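Local coordinates for bifunctional protein PutA (Bdellovibrio bacteriovorus, PDB 5UR2) that probably catalyses both oxidations that turn proline into glutamate, using a flavin-dependent proline dehydrogenase unit and an NAD-dependent aldehyde dehydrogenase unit, at residues N194-M199 / R401-V406; F140-L145 / T167-D172; R223-L228 / V234-D239. All coordinates share one frame; numbering follows the deposited sequence.

Contact 1: residues N194-M199 / R401-V406. With P5F (N-propargylglycine-modified flavin adenine dinucleotide), chain F.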
loop_
_atom_site.group_PDB
_atom_site.type_symbol
_atom_site.label_atom_id
_atom_site.label_comp_id
_atom_site.label_asym_id
_atom_site.label_seq_id
_atom_site.Cartn_x
_atom_site.Cartn_y
_atom_site.Cartn_z
ATOM N N ASN B 194 59.186 -18.305 -13.602
ATOM C CA ASN B 194 57.863 -18.852 -13.328
ATOM C C ASN B 194 56.862 -17.747 -13.627
ATOM O O ASN B 194 56.977 -16.653 -13.071
ATOM C CB ASN B 194 57.791 -19.323 -11.865
ATOM C CG ASN B 194 56.499 -20.074 -11.522
ATOM O OD1 ASN B 194 55.391 -19.589 -11.773
ATOM N ND2 ASN B 194 56.645 -21.246 -10.900
ATOM N N VAL B 195 55.906 -18.002 -14.521
ATOM C CA VAL B 195 54.907 -16.990 -14.842
ATOM C C VAL B 195 53.518 -17.569 -14.594
ATOM O O VAL B 195 53.285 -18.775 -14.729
ATOM C CB VAL B 195 55.025 -16.435 -16.289
ATOM C CG1 VAL B 195 56.455 -16.003 -16.589
ATOM C CG2 VAL B 195 54.489 -17.417 -17.333
ATOM N N SER B 196 52.608 -16.692 -14.168
ATOM C CA SER B 196 51.216 -17.025 -13.910
ATOM C C SER B 196 50.343 -16.318 -14.926
ATOM O O SER B 196 50.567 -15.141 -15.227
ATOM C CB SER B 196 50.783 -16.616 -12.499
ATOM O OG SER B 196 51.455 -17.396 -11.525
ATOM N N VAL B 197 49.340 -17.043 -15.425
ATOM C CA VAL B 197 48.466 -16.623 -16.509
ATOM C C VAL B 197 46.996 -16.647 -16.094
ATOM O O VAL B 197 46.536 -17.615 -15.488
ATOM C CB VAL B 197 48.681 -17.529 -17.742
ATOM C CG1 VAL B 197 47.780 -17.101 -18.896
ATOM C CG2 VAL B 197 50.140 -17.496 -18.172
ATOM N N LYS B 198 46.258 -15.597 -16.453
ATOM C CA LYS B 198 44.824 -15.506 -16.158
ATOM C C LYS B 198 44.105 -15.926 -17.422
ATOM O O LYS B 198 44.260 -15.283 -18.495
ATOM C CB LYS B 198 44.422 -14.110 -15.679
ATOM C CG LYS B 198 43.968 -13.883 -14.239
ATOM C CD LYS B 198 44.954 -13.662 -13.106
ATOM C CE LYS B 198 44.516 -14.069 -11.706
ATOM N NZ LYS B 198 45.454 -13.944 -10.584
ATOM N N MET B 199 43.324 -16.997 -17.350
ATOM C CA MET B 199 42.731 -17.581 -18.547
ATOM C C MET B 199 41.777 -16.634 -19.285
ATOM O O MET B 199 41.895 -16.455 -20.495
ATOM C CB MET B 199 41.974 -18.873 -18.204
ATOM C CG MET B 199 41.517 -19.643 -19.454
ATOM S SD MET B 199 40.490 -21.079 -19.126
ATOM C CE MET B 199 38.998 -20.304 -18.468
ATOM N N ARG B 401 58.174 -18.749 -2.592
ATOM C CA ARG B 401 57.943 -18.101 -3.875
ATOM C C ARG B 401 56.984 -16.938 -3.679
ATOM O O ARG B 401 55.897 -17.116 -3.124
ATOM C CB ARG B 401 57.373 -19.088 -4.898
ATOM C CG ARG B 401 57.156 -18.478 -6.274
ATOM C CD ARG B 401 56.656 -19.514 -7.308
ATOM N NE ARG B 401 57.441 -20.738 -7.271
ATOM C CZ ARG B 401 58.592 -20.906 -7.913
ATOM N NH1 ARG B 401 59.091 -19.923 -8.649
ATOM N NH2 ARG B 401 59.249 -22.054 -7.813
ATOM N N GLU B 402 57.383 -15.753 -4.133
ATOM C CA GLU B 402 56.554 -14.559 -4.013
ATOM C C GLU B 402 55.756 -14.348 -5.288
ATOM O O GLU B 402 56.324 -14.301 -6.386
ATOM C CB GLU B 402 57.399 -13.317 -3.743
ATOM C CG GLU B 402 57.887 -13.159 -2.324
ATOM C CD GLU B 402 58.506 -11.794 -2.106
ATOM O OE1 GLU B 402 59.565 -11.550 -2.724
ATOM O OE2 GLU B 402 57.954 -10.981 -1.329
ATOM N N TYR B 403 54.444 -14.204 -5.130
ATOM C CA TYR B 403 53.587 -13.750 -6.213
ATOM C C TYR B 403 53.947 -12.314 -6.575
ATOM O O TYR B 403 53.870 -11.415 -5.733
ATOM C CB TYR B 403 52.128 -13.860 -5.784
ATOM C CG TYR B 403 51.152 -13.632 -6.895
ATOM C CD1 TYR B 403 50.880 -14.633 -7.827
ATOM C CD2 TYR B 403 50.486 -12.412 -7.011
ATOM C CE1 TYR B 403 49.971 -14.420 -8.858
ATOM C CE2 TYR B 403 49.578 -12.188 -8.032
ATOM C CZ TYR B 403 49.319 -13.191 -8.951
ATOM O OH TYR B 403 48.418 -12.961 -9.972
ATOM N N ALA B 404 54.338 -12.095 -7.827
ATOM C CA ALA B 404 54.980 -10.854 -8.242
ATOM C C ALA B 404 54.124 -10.133 -9.272
ATOM O O ALA B 404 54.280 -10.345 -10.485
ATOM C CB ALA B 404 56.374 -11.145 -8.796
ATOM N N PRO B 405 53.205 -9.277 -8.844
ATOM C CA PRO B 405 52.382 -8.557 -9.816
ATOM C C PRO B 405 53.202 -7.494 -10.522
ATOM O O PRO B 405 54.053 -6.830 -9.920
ATOM C CB PRO B 405 51.273 -7.928 -8.964
ATOM C CG PRO B 405 51.416 -8.544 -7.588
ATOM C CD PRO B 405 52.862 -8.915 -7.464
ATOM N N VAL B 406 52.914 -7.337 -11.809
ATOM C CA VAL B 406 53.507 -6.334 -12.683
ATOM C C VAL B 406 52.361 -5.658 -13.418
ATOM O O VAL B 406 51.489 -6.348 -13.957
ATOM C CB VAL B 406 54.475 -6.978 -13.695
ATOM C CG1 VAL B 406 55.100 -5.931 -14.576
ATOM C CG2 VAL B 406 55.544 -7.797 -12.986
HETATM P PA P5F F . 43.550 -16.669 5.858
HETATM O O1A P5F F . 44.000 -17.877 6.748
HETATM O O2A P5F F . 43.170 -15.446 6.531
HETATM O O5B P5F F . 42.322 -16.916 5.024
HETATM C C5B P5F F . 41.509 -15.909 4.432
HETATM C C4B P5F F . 40.592 -16.574 3.395
HETATM O O4B P5F F . 39.549 -17.328 3.965
HETATM C C3B P5F F . 39.895 -15.664 2.425
HETATM O O3B P5F F . 40.724 -15.223 1.420
HETATM C C2B P5F F . 38.800 -16.517 1.920
HETATM O O2B P5F F . 39.293 -17.355 0.932
HETATM C C1B P5F F . 38.439 -17.329 3.112
HETATM N N9A P5F F . 37.312 -16.826 3.855
HETATM C C8A P5F F . 37.163 -15.575 4.439
HETATM N N7A P5F F . 35.974 -15.530 5.053
HETATM C C5A P5F F . 35.312 -16.751 4.906
HETATM C C6A P5F F . 34.076 -17.259 5.301
HETATM N N6A P5F F . 33.167 -16.460 6.072
HETATM N N1A P5F F . 33.715 -18.513 4.966
HETATM C C2A P5F F . 34.538 -19.306 4.247
HETATM N N3A P5F F . 35.741 -18.826 3.820
HETATM C C4A P5F F . 36.155 -17.590 4.127
HETATM N N1 P5F F . 43.087 -16.764 -4.925
HETATM C C2 P5F F . 42.275 -17.299 -5.991
HETATM O O2 P5F F . 40.929 -17.475 -5.758
HETATM N N3 P5F F . 42.850 -17.650 -7.255
HETATM C C4 P5F F . 44.231 -17.486 -7.523
HETATM O O4 P5F F . 44.728 -17.850 -8.782
HETATM C C4X P5F F . 45.089 -16.912 -6.403
HETATM N N5 P5F F . 46.496 -16.573 -6.611
HETATM C C5X P5F F . 47.318 -16.454 -5.391
HETATM C C6 P5F F . 48.797 -16.662 -5.467
HETATM C C7 P5F F . 49.577 -16.634 -4.284
HETATM C C7M P5F F . 51.072 -16.848 -4.376
HETATM C C8 P5F F . 48.961 -16.411 -3.016
HETATM C C8M P5F F . 49.758 -16.379 -1.737
HETATM C C9 P5F F . 47.562 -16.216 -2.934
HETATM C C9A P5F F . 46.734 -16.240 -4.174
HETATM N N10 P5F F . 45.284 -16.061 -4.084
HETATM C C10 P5F F . 44.504 -16.577 -5.173
HETATM C "C1'" P5F F . 44.609 -15.556 -2.862
HETATM C "C2'" P5F F . 44.369 -16.656 -1.828
HETATM O "O2'" P5F F . 43.422 -17.523 -2.323
HETATM C "C3'" P5F F . 43.927 -16.160 -0.449
HETATM O "O3'" P5F F . 42.718 -15.512 -0.585
HETATM C "C4'" P5F F . 44.892 -15.199 0.231
HETATM O "O4'" P5F F . 46.165 -15.508 -0.224
HETATM C "C5'" P5F F . 44.791 -15.137 1.767
HETATM O "O5'" P5F F . 44.584 -16.395 2.379
HETATM P P P5F F . 45.297 -16.906 3.743
HETATM O O1P P5F F . 45.517 -18.457 3.924
HETATM O O2P P5F F . 46.568 -15.977 3.758
HETATM O O3P P5F F . 44.507 -16.052 4.902
HETATM C C21 P5F F . 46.012 -14.608 -8.269
HETATM C C22 P5F F . 46.340 -15.659 -7.487
HETATM C C23 P5F F . 45.201 -14.793 -9.563
#
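Asn194 places its amide nitrogen over one face of the Arg401 guanidinium, the two side chains crossing at about a right angle. Asn194 ND2 stands 3.6 Å from Arg401 CZ, displaced toward the rim of the guanidinium, and the planes of the two groups differ by 31°. This is a packing contact, and the polar atoms bond to others: Asn194 OD1 pairs with Thr141 OG1, while Arg401 NE forms a salt bridge with Glu378 and its NH1 reaches Phe140 O. The Arg401 chain is extended until it bends at chi3 (-47°), which turns the flat end beneath the amide. An asparagine suits this place because it can present a thin, flat group to the arginine while its oxygen is engaged by a hydroxyl.

Farther along the strands, Lys198 NZ donates a hydrogen bond to Tyr403 OH (3.2 Å, 145°). Lys198 NZ is also covalently bound to C23 of the modified flavin, 1.4 Å away, and the three-carbon remnant of the inhibitor runs on from C23 to the flavin N5. Tyr403 OH approaches that bridge at C21, 3.4 Å off, the bridge lying oblique to the ring. Nearer the main chain, Tyr403 CB rests 3.5 Å from the flavin methyl C7M, and CD1 lies 3.7 Å from C6. Ser196 OG approaches Tyr403 CE1 more loosely and is hydrogen-bonded to Thr141 and Arg300.

Strands 194-197 and 400-406 belong to the proline dehydrogenase barrel and flank strand 138-144, so the contact is made by side chains reaching across it. The covalent link from lysine through the inhibitor carbons to N5 is consistent with Lys198 having been close enough to capture a reactive flavin adduct, with the tyrosine hydroxyl bonded to the same nitrogen.

Contact 2: residues F140-L145 / T167-D172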
loop_
_atom_site.group_PDB
_atom_site.type_symbol
_atom_site.label_atom_id
_atom_site.label_comp_id
_atom_site.label_asym_id
_atom_site.label_seq_id
_atom_site.Cartn_x
_atom_site.Cartn_y
_atom_site.Cartn_z
ATOM N N PHE B 140 60.016 -16.398 -7.308
ATOM C CA PHE B 140 58.910 -15.543 -7.700
ATOM C C PHE B 140 58.040 -16.270 -8.712
ATOM O O PHE B 140 58.461 -17.247 -9.334
ATOM C CB PHE B 140 59.425 -14.225 -8.306
ATOM C CG PHE B 140 60.184 -14.407 -9.608
ATOM C CD1 PHE B 140 59.501 -14.491 -10.830
ATOM C CD2 PHE B 140 61.569 -14.525 -9.613
ATOM C CE1 PHE B 140 60.195 -14.671 -12.026
ATOM C CE2 PHE B 140 62.273 -14.706 -10.804
ATOM C CZ PHE B 140 61.596 -14.774 -12.006
ATOM N N THR B 141 56.829 -15.757 -8.897
ATOM C CA THR B 141 56.035 -16.057 -10.079
ATOM C C THR B 141 55.472 -14.734 -10.559
ATOM O O THR B 141 54.915 -13.977 -9.758
ATOM C CB THR B 141 54.924 -17.090 -9.814
ATOM O OG1 THR B 141 54.238 -17.374 -11.043
ATOM C CG2 THR B 141 53.912 -16.610 -8.765
ATOM N N VAL B 142 55.702 -14.407 -11.858
ATOM C CA VAL B 142 55.319 -13.105 -12.398
ATOM C C VAL B 142 53.916 -13.170 -12.985
ATOM O O VAL B 142 53.570 -14.109 -13.714
ATOM C CB VAL B 142 56.338 -12.618 -13.445
ATOM C CG1 VAL B 142 55.830 -11.360 -14.096
ATOM C CG2 VAL B 142 57.669 -12.328 -12.786
ATOM N N ASP B 143 53.102 -12.155 -12.683
ATOM C CA ASP B 143 51.762 -12.054 -13.242
ATOM C C ASP B 143 51.538 -10.650 -13.780
ATOM O O ASP B 143 51.866 -9.664 -13.109
ATOM C CB ASP B 143 50.686 -12.393 -12.208
ATOM C CG ASP B 143 49.275 -12.260 -12.769
ATOM O OD1 ASP B 143 48.841 -13.143 -13.548
ATOM O OD2 ASP B 143 48.607 -11.256 -12.444
ATOM N N ILE B 144 51.001 -10.559 -14.993
ATOM C CA ILE B 144 50.743 -9.273 -15.632
ATOM C C ILE B 144 49.328 -8.826 -15.286
ATOM O O ILE B 144 48.349 -9.399 -15.769
ATOM C CB ILE B 144 50.941 -9.357 -17.149
ATOM C CG1 ILE B 144 52.354 -9.854 -17.446
ATOM C CG2 ILE B 144 50.729 -7.989 -17.790
ATOM C CD1 ILE B 144 52.597 -10.187 -18.893
ATOM N N LEU B 145 49.225 -7.776 -14.478
ATOM C CA LEU B 145 47.937 -7.171 -14.171
ATOM C C LEU B 145 47.359 -6.503 -15.411
ATOM O O LEU B 145 48.088 -6.013 -16.282
ATOM C CB LEU B 145 48.082 -6.123 -13.077
ATOM C CG LEU B 145 48.676 -6.604 -11.765
ATOM C CD1 LEU B 145 49.207 -5.422 -10.978
ATOM C CD2 LEU B 145 47.606 -7.348 -10.994
ATOM N N THR B 167 59.842 -14.888 -23.104
ATOM C CA THR B 167 61.088 -14.890 -23.869
ATOM C C THR B 167 62.140 -14.031 -23.178
ATOM O O THR B 167 63.289 -14.449 -22.996
ATOM C CB THR B 167 60.834 -14.410 -25.303
ATOM O OG1 THR B 167 59.926 -15.307 -25.958
ATOM C CG2 THR B 167 62.145 -14.362 -26.110
ATOM N N TRP B 168 61.746 -12.833 -22.756
ATOM C CA TRP B 168 62.692 -11.874 -22.196
ATOM C C TRP B 168 63.197 -12.292 -20.808
ATOM O O TRP B 168 64.384 -12.128 -20.505
ATOM C CB TRP B 168 62.022 -10.502 -22.169
ATOM C CG TRP B 168 62.751 -9.478 -21.431
ATOM C CD1 TRP B 168 63.736 -8.670 -21.911
ATOM C CD2 TRP B 168 62.546 -9.107 -20.069
ATOM N NE1 TRP B 168 64.165 -7.820 -20.925
ATOM C CE2 TRP B 168 63.451 -8.067 -19.781
ATOM C CE3 TRP B 168 61.679 -9.551 -19.062
ATOM C CZ2 TRP B 168 63.525 -7.464 -18.523
ATOM C CZ3 TRP B 168 61.754 -8.958 -17.812
ATOM C CH2 TRP B 168 62.673 -7.923 -17.552
ATOM N N LEU B 169 62.315 -12.812 -19.940
ATOM C CA LEU B 169 62.759 -13.250 -18.613
ATOM C C LEU B 169 63.634 -14.500 -18.692
ATOM O O LEU B 169 64.638 -14.607 -17.973
ATOM C CB LEU B 169 61.568 -13.493 -17.691
ATOM C CG LEU B 169 61.440 -12.535 -16.513
ATOM C CD1 LEU B 169 60.322 -12.971 -15.571
ATOM C CD2 LEU B 169 62.767 -12.460 -15.776
ATOM N N ALA B 170 63.259 -15.466 -19.533
ATOM C CA ALA B 170 64.126 -16.627 -19.723
ATOM C C ALA B 170 65.506 -16.197 -20.217
ATOM O O ALA B 170 66.532 -16.698 -19.734
ATOM C CB ALA B 170 63.490 -17.620 -20.701
ATOM N N LYS B 171 65.545 -15.229 -21.139
ATOM C CA LYS B 171 66.814 -14.758 -21.682
ATOM C C LYS B 171 67.686 -14.134 -20.597
ATOM O O LYS B 171 68.880 -14.428 -20.504
ATOM C CB LYS B 171 66.565 -13.765 -22.819
ATOM C CG LYS B 171 67.853 -13.197 -23.454
ATOM C CD LYS B 171 68.782 -14.294 -23.992
ATOM C CE LYS B 171 68.132 -15.108 -25.112
ATOM N NZ LYS B 171 68.981 -16.275 -25.512
ATOM N N ASP B 172 67.110 -13.264 -19.766
ATOM C CA ASP B 172 67.907 -12.663 -18.700
ATOM C C ASP B 172 68.347 -13.711 -17.678
ATOM O O ASP B 172 69.465 -13.640 -17.153
ATOM C CB ASP B 172 67.128 -11.530 -18.028
ATOM C CG ASP B 172 68.019 -10.624 -17.197
ATOM O OD1 ASP B 172 68.659 -9.725 -17.786
ATOM O OD2 ASP B 172 68.076 -10.796 -15.963
#
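Apolar packing carries the whole of this contact, and Leu169 supplies its helical side. A single methyl, Leu169 CD1, sits 3.9 Å from Phe140 CE1 and also 3.9 Å from Val142 CG2. Val142 and Leu169 reach toward each other tip to tip, whereas the methyl meets the Phe140 ring obliquely. Phe140 has chi1 of 65°, which sets CG between the backbone N and the carbonyl carbon and sends the ring out from the strand toward the helix, its edge toward Val142 N. Ring and valine thus offer two surfaces to one leucine branch. Leu130 of helix 123-135 touches both strand residues, and Val193 touches Leu169, so the apolar patch continues past the two segments.

Hydrogen bonding here belongs to the elements themselves and to their other neighbours. The helix keeps its regular pattern, with Lys171 N bonded to Thr167 O at 3.0 Å. On the strand, Ile144 N is hydrogen-bonded to Tyr162 OH, a residue of the same helix. Near the end of the helix, Asp172 forms a salt bridge with Lys131.

Helix 152-173 is the one that follows strand 138-144, the first strand of the parallel barrel, and covers its outer side. Phenylalanine and valine are suited to the helix-facing positions, as their buried hydrocarbon groups need no polar partner, and cohesion between strand and helix rests on shape and exclusion of water.

Contact 3: residues R223-L228 / V234-D239. With P5F (N-propargylglycine-modified flavin adenine dinucleotide), chain F.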
loop_
_atom_site.group_PDB
_atom_site.type_symbol
_atom_site.label_atom_id
_atom_site.label_comp_id
_atom_site.label_asym_id
_atom_site.label_seq_id
_atom_site.Cartn_x
_atom_site.Cartn_y
_atom_site.Cartn_z
ATOM N N ARG B 223 47.751 -22.399 -25.697
ATOM C CA ARG B 223 48.753 -23.321 -26.225
ATOM C C ARG B 223 50.080 -22.656 -26.571
ATOM O O ARG B 223 51.120 -23.173 -26.140
ATOM C CB ARG B 223 48.167 -24.065 -27.438
ATOM C CG ARG B 223 49.064 -25.189 -27.979
ATOM C CD ARG B 223 48.359 -26.016 -29.061
ATOM N NE ARG B 223 47.212 -26.772 -28.552
ATOM C CZ ARG B 223 45.933 -26.458 -28.758
ATOM N NH1 ARG B 223 45.588 -25.384 -29.468
ATOM N NH2 ARG B 223 44.995 -27.240 -28.251
ATOM N N PRO B 224 50.140 -21.532 -27.297
ATOM C CA PRO B 224 51.465 -20.942 -27.589
ATOM C C PRO B 224 52.202 -20.468 -26.345
ATOM O O PRO B 224 53.440 -20.493 -26.330
ATOM C CB PRO B 224 51.138 -19.760 -28.512
ATOM C CG PRO B 224 49.713 -19.955 -28.936
ATOM C CD PRO B 224 49.046 -20.724 -27.864
ATOM N N VAL B 225 51.475 -20.019 -25.308
ATOM C CA VAL B 225 52.127 -19.602 -24.066
ATOM C C VAL B 225 52.718 -20.812 -23.357
ATOM O O VAL B 225 53.868 -20.786 -22.897
ATOM C CB VAL B 225 51.148 -18.853 -23.141
ATOM C CG1 VAL B 225 51.877 -18.391 -21.880
ATOM C CG2 VAL B 225 50.498 -17.699 -23.847
ATOM N N PHE B 226 51.926 -21.878 -23.221
ATOM C CA PHE B 226 52.454 -23.106 -22.637
ATOM C C PHE B 226 53.615 -23.644 -23.460
ATOM O O PHE B 226 54.606 -24.127 -22.903
ATOM C CB PHE B 226 51.362 -24.161 -22.515
ATOM C CG PHE B 226 50.546 -24.049 -21.263
ATOM C CD1 PHE B 226 50.104 -22.817 -20.812
ATOM C CD2 PHE B 226 50.232 -25.181 -20.526
ATOM C CE1 PHE B 226 49.352 -22.712 -19.647
ATOM C CE2 PHE B 226 49.481 -25.085 -19.357
ATOM C CZ PHE B 226 49.038 -23.848 -18.923
ATOM N N ARG B 227 53.526 -23.548 -24.789
ATOM C CA ARG B 227 54.594 -24.082 -25.628
ATOM C C ARG B 227 55.882 -23.288 -25.450
ATOM O O ARG B 227 56.957 -23.866 -25.238
ATOM C CB ARG B 227 54.168 -24.090 -27.099
ATOM C CG ARG B 227 55.308 -24.521 -28.034
ATOM C CD ARG B 227 54.926 -24.492 -29.510
ATOM N NE ARG B 227 53.805 -25.377 -29.808
ATOM C CZ ARG B 227 52.655 -24.978 -30.344
ATOM N NH1 ARG B 227 52.474 -23.696 -30.647
ATOM N NH2 ARG B 227 51.694 -25.863 -30.587
ATOM N N LEU B 228 55.794 -21.958 -25.536
ATOM C CA LEU B 228 56.984 -21.133 -25.366
ATOM C C LEU B 228 57.616 -21.354 -23.997
ATOM O O LEU B 228 58.844 -21.446 -23.881
ATOM C CB LEU B 228 56.637 -19.658 -25.573
ATOM C CG LEU B 228 57.808 -18.694 -25.397
ATOM C CD1 LEU B 228 58.857 -18.992 -26.458
ATOM C CD2 LEU B 228 57.336 -17.250 -25.519
ATOM N N VAL B 234 60.634 -22.657 -18.708
ATOM C CA VAL B 234 59.909 -21.752 -17.835
ATOM C C VAL B 234 58.735 -22.499 -17.219
ATOM O O VAL B 234 58.102 -23.336 -17.872
ATOM C CB VAL B 234 59.465 -20.513 -18.640
ATOM C CG1 VAL B 234 58.391 -19.709 -17.921
ATOM C CG2 VAL B 234 60.693 -19.650 -18.957
ATOM N N PHE B 235 58.465 -22.221 -15.944
ATOM C CA PHE B 235 57.268 -22.723 -15.284
ATOM C C PHE B 235 56.080 -21.840 -15.654
ATOM O O PHE B 235 56.151 -20.611 -15.536
ATOM C CB PHE B 235 57.467 -22.744 -13.768
ATOM C CG PHE B 235 56.444 -23.565 -13.029
ATOM C CD1 PHE B 235 55.132 -23.123 -12.900
ATOM C CD2 PHE B 235 56.796 -24.781 -12.460
ATOM C CE1 PHE B 235 54.179 -23.880 -12.226
ATOM C CE2 PHE B 235 55.851 -25.546 -11.791
ATOM C CZ PHE B 235 54.533 -25.087 -11.668
ATOM N N VAL B 236 54.992 -22.461 -16.106
ATOM C CA VAL B 236 53.772 -21.737 -16.456
ATOM C C VAL B 236 52.645 -22.223 -15.562
ATOM O O VAL B 236 52.303 -23.415 -15.567
ATOM C CB VAL B 236 53.403 -21.895 -17.934
ATOM C CG1 VAL B 236 52.222 -20.993 -18.264
ATOM C CG2 VAL B 236 54.587 -21.541 -18.793
ATOM N N ASN B 237 52.076 -21.299 -14.791
ATOM C CA ASN B 237 50.989 -21.576 -13.868
ATOM C C ASN B 237 49.711 -20.917 -14.374
ATOM O O ASN B 237 49.720 -19.735 -14.734
ATOM C CB ASN B 237 51.327 -21.073 -12.461
ATOM C CG ASN B 237 50.411 -21.655 -11.412
ATOM O OD1 ASN B 237 49.284 -21.191 -11.238
ATOM N ND2 ASN B 237 50.883 -22.684 -10.716
ATOM N N LEU B 238 48.620 -21.678 -14.407
ATOM C CA LEU B 238 47.318 -21.160 -14.807
ATOM C C LEU B 238 46.572 -20.798 -13.533
ATOM O O LEU B 238 46.359 -21.670 -12.677
ATOM C CB LEU B 238 46.537 -22.190 -15.629
ATOM C CG LEU B 238 45.223 -21.702 -16.262
ATOM C CD1 LEU B 238 45.507 -20.537 -17.211
ATOM C CD2 LEU B 238 44.485 -22.819 -16.990
ATOM N N ASP B 239 46.240 -19.511 -13.377
ATOM C CA ASP B 239 45.504 -19.084 -12.193
ATOM C C ASP B 239 44.064 -19.589 -12.244
ATOM O O ASP B 239 43.576 -20.081 -13.266
ATOM C CB ASP B 239 45.539 -17.558 -12.026
ATOM C CG ASP B 239 46.917 -17.038 -11.562
ATOM O OD1 ASP B 239 47.698 -17.806 -10.960
ATOM O OD2 ASP B 239 47.217 -15.846 -11.774
HETATM P PA P5F F . 43.550 -16.669 5.858
HETATM O O1A P5F F . 44.000 -17.877 6.748
HETATM O O2A P5F F . 43.170 -15.446 6.531
HETATM O O5B P5F F . 42.322 -16.916 5.024
HETATM C C5B P5F F . 41.509 -15.909 4.432
HETATM C C4B P5F F . 40.592 -16.574 3.395
HETATM O O4B P5F F . 39.549 -17.328 3.965
HETATM C C3B P5F F . 39.895 -15.664 2.425
HETATM O O3B P5F F . 40.724 -15.223 1.420
HETATM C C2B P5F F . 38.800 -16.517 1.920
HETATM O O2B P5F F . 39.293 -17.355 0.932
HETATM C C1B P5F F . 38.439 -17.329 3.112
HETATM N N9A P5F F . 37.312 -16.826 3.855
HETATM C C8A P5F F . 37.163 -15.575 4.439
HETATM N N7A P5F F . 35.974 -15.530 5.053
HETATM C C5A P5F F . 35.312 -16.751 4.906
HETATM C C6A P5F F . 34.076 -17.259 5.301
HETATM N N6A P5F F . 33.167 -16.460 6.072
HETATM N N1A P5F F . 33.715 -18.513 4.966
HETATM C C2A P5F F . 34.538 -19.306 4.247
HETATM N N3A P5F F . 35.741 -18.826 3.820
HETATM C C4A P5F F . 36.155 -17.590 4.127
HETATM N N1 P5F F . 43.087 -16.764 -4.925
HETATM C C2 P5F F . 42.275 -17.299 -5.991
HETATM O O2 P5F F . 40.929 -17.475 -5.758
HETATM N N3 P5F F . 42.850 -17.650 -7.255
HETATM C C4 P5F F . 44.231 -17.486 -7.523
HETATM O O4 P5F F . 44.728 -17.850 -8.782
HETATM C C4X P5F F . 45.089 -16.912 -6.403
HETATM N N5 P5F F . 46.496 -16.573 -6.611
HETATM C C5X P5F F . 47.318 -16.454 -5.391
HETATM C C6 P5F F . 48.797 -16.662 -5.467
HETATM C C7 P5F F . 49.577 -16.634 -4.284
HETATM C C7M P5F F . 51.072 -16.848 -4.376
HETATM C C8 P5F F . 48.961 -16.411 -3.016
HETATM C C8M P5F F . 49.758 -16.379 -1.737
HETATM C C9 P5F F . 47.562 -16.216 -2.934
HETATM C C9A P5F F . 46.734 -16.240 -4.174
HETATM N N10 P5F F . 45.284 -16.061 -4.084
HETATM C C10 P5F F . 44.504 -16.577 -5.173
HETATM C "C1'" P5F F . 44.609 -15.556 -2.862
HETATM C "C2'" P5F F . 44.369 -16.656 -1.828
HETATM O "O2'" P5F F . 43.422 -17.523 -2.323
HETATM C "C3'" P5F F . 43.927 -16.160 -0.449
HETATM O "O3'" P5F F . 42.718 -15.512 -0.585
HETATM C "C4'" P5F F . 44.892 -15.199 0.231
HETATM O "O4'" P5F F . 46.165 -15.508 -0.224
HETATM C "C5'" P5F F . 44.791 -15.137 1.767
HETATM O "O5'" P5F F . 44.584 -16.395 2.379
HETATM P P P5F F . 45.297 -16.906 3.743
HETATM O O1P P5F F . 45.517 -18.457 3.924
HETATM O O2P P5F F . 46.568 -15.977 3.758
HETATM O O3P P5F F . 44.507 -16.052 4.902
HETATM C C21 P5F F . 46.012 -14.608 -8.269
HETATM C C22 P5F F . 46.340 -15.659 -7.487
HETATM C C23 P5F F . 45.201 -14.793 -9.563
#
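The second half of a beta-alpha-beta unit of the proline dehydrogenase barrel, where helix 211-232 turns back and leads into strand 235-238, is joined by Phe226 and Val236. The helix and strand segments run nearly antiparallel (149°), their axes 8.7 Å apart at closest approach. Phe226 CE1 lies 3.6 Å from Val236 CG1, with Phe226 CD1 slightly farther, and the methyl approaches the ring obliquely. A chi1 of -85° leaves the Phe226 CG beside its backbone N, and the ring reaches across to the strand although its first bond points along the interface. At its far end the ring turns its edge to Leu238, CZ standing 4.5 Å from CB, and it also stacks on Phe268 of the next strand. Val225 CG1 adds a looser touch on Val236 CG1 at 4.5 Å. A branched valine suits the strand, and its two methyls are split between the ring and the backbone of Val225.

Asp239, in the same segment, belongs to the flavin pocket. Asp239 OD2 lies 3.2 Å from C23 of the inhibitor bridge, and Asp239 CB is 3.4 Å from the flavin O4; OD1 forms a salt bridge with Arg300, which helps to fix the carboxylate.

One short segment therefore serves two chemistries: a hydrocarbon seam holds the helix to its outer side, while the carboxylate of Asp239 is directed at the modified cofactor.

Overall arrangement
From the N terminus, contact 2 closes first, a short loop packing strand 138-144 against the helix that follows it. Contact 1 opens afterwards at strand 194-197 and closes only at strand 400-406, some two hundred residues on. Contact 3, a tight helix-to-strand turn, is nested within that long loop; none of the three cross. Strand 138-144 lies between the two strands of contact 1, so contacts 1 and 2 meet where the last strand of the barrel joins the first. Strand 235-238 is the next neighbour, hydrogen-bonded to 194-197. Contacts 2 and 3 fasten outer helices to this wall, and contacts 1 and 3 share the flavin.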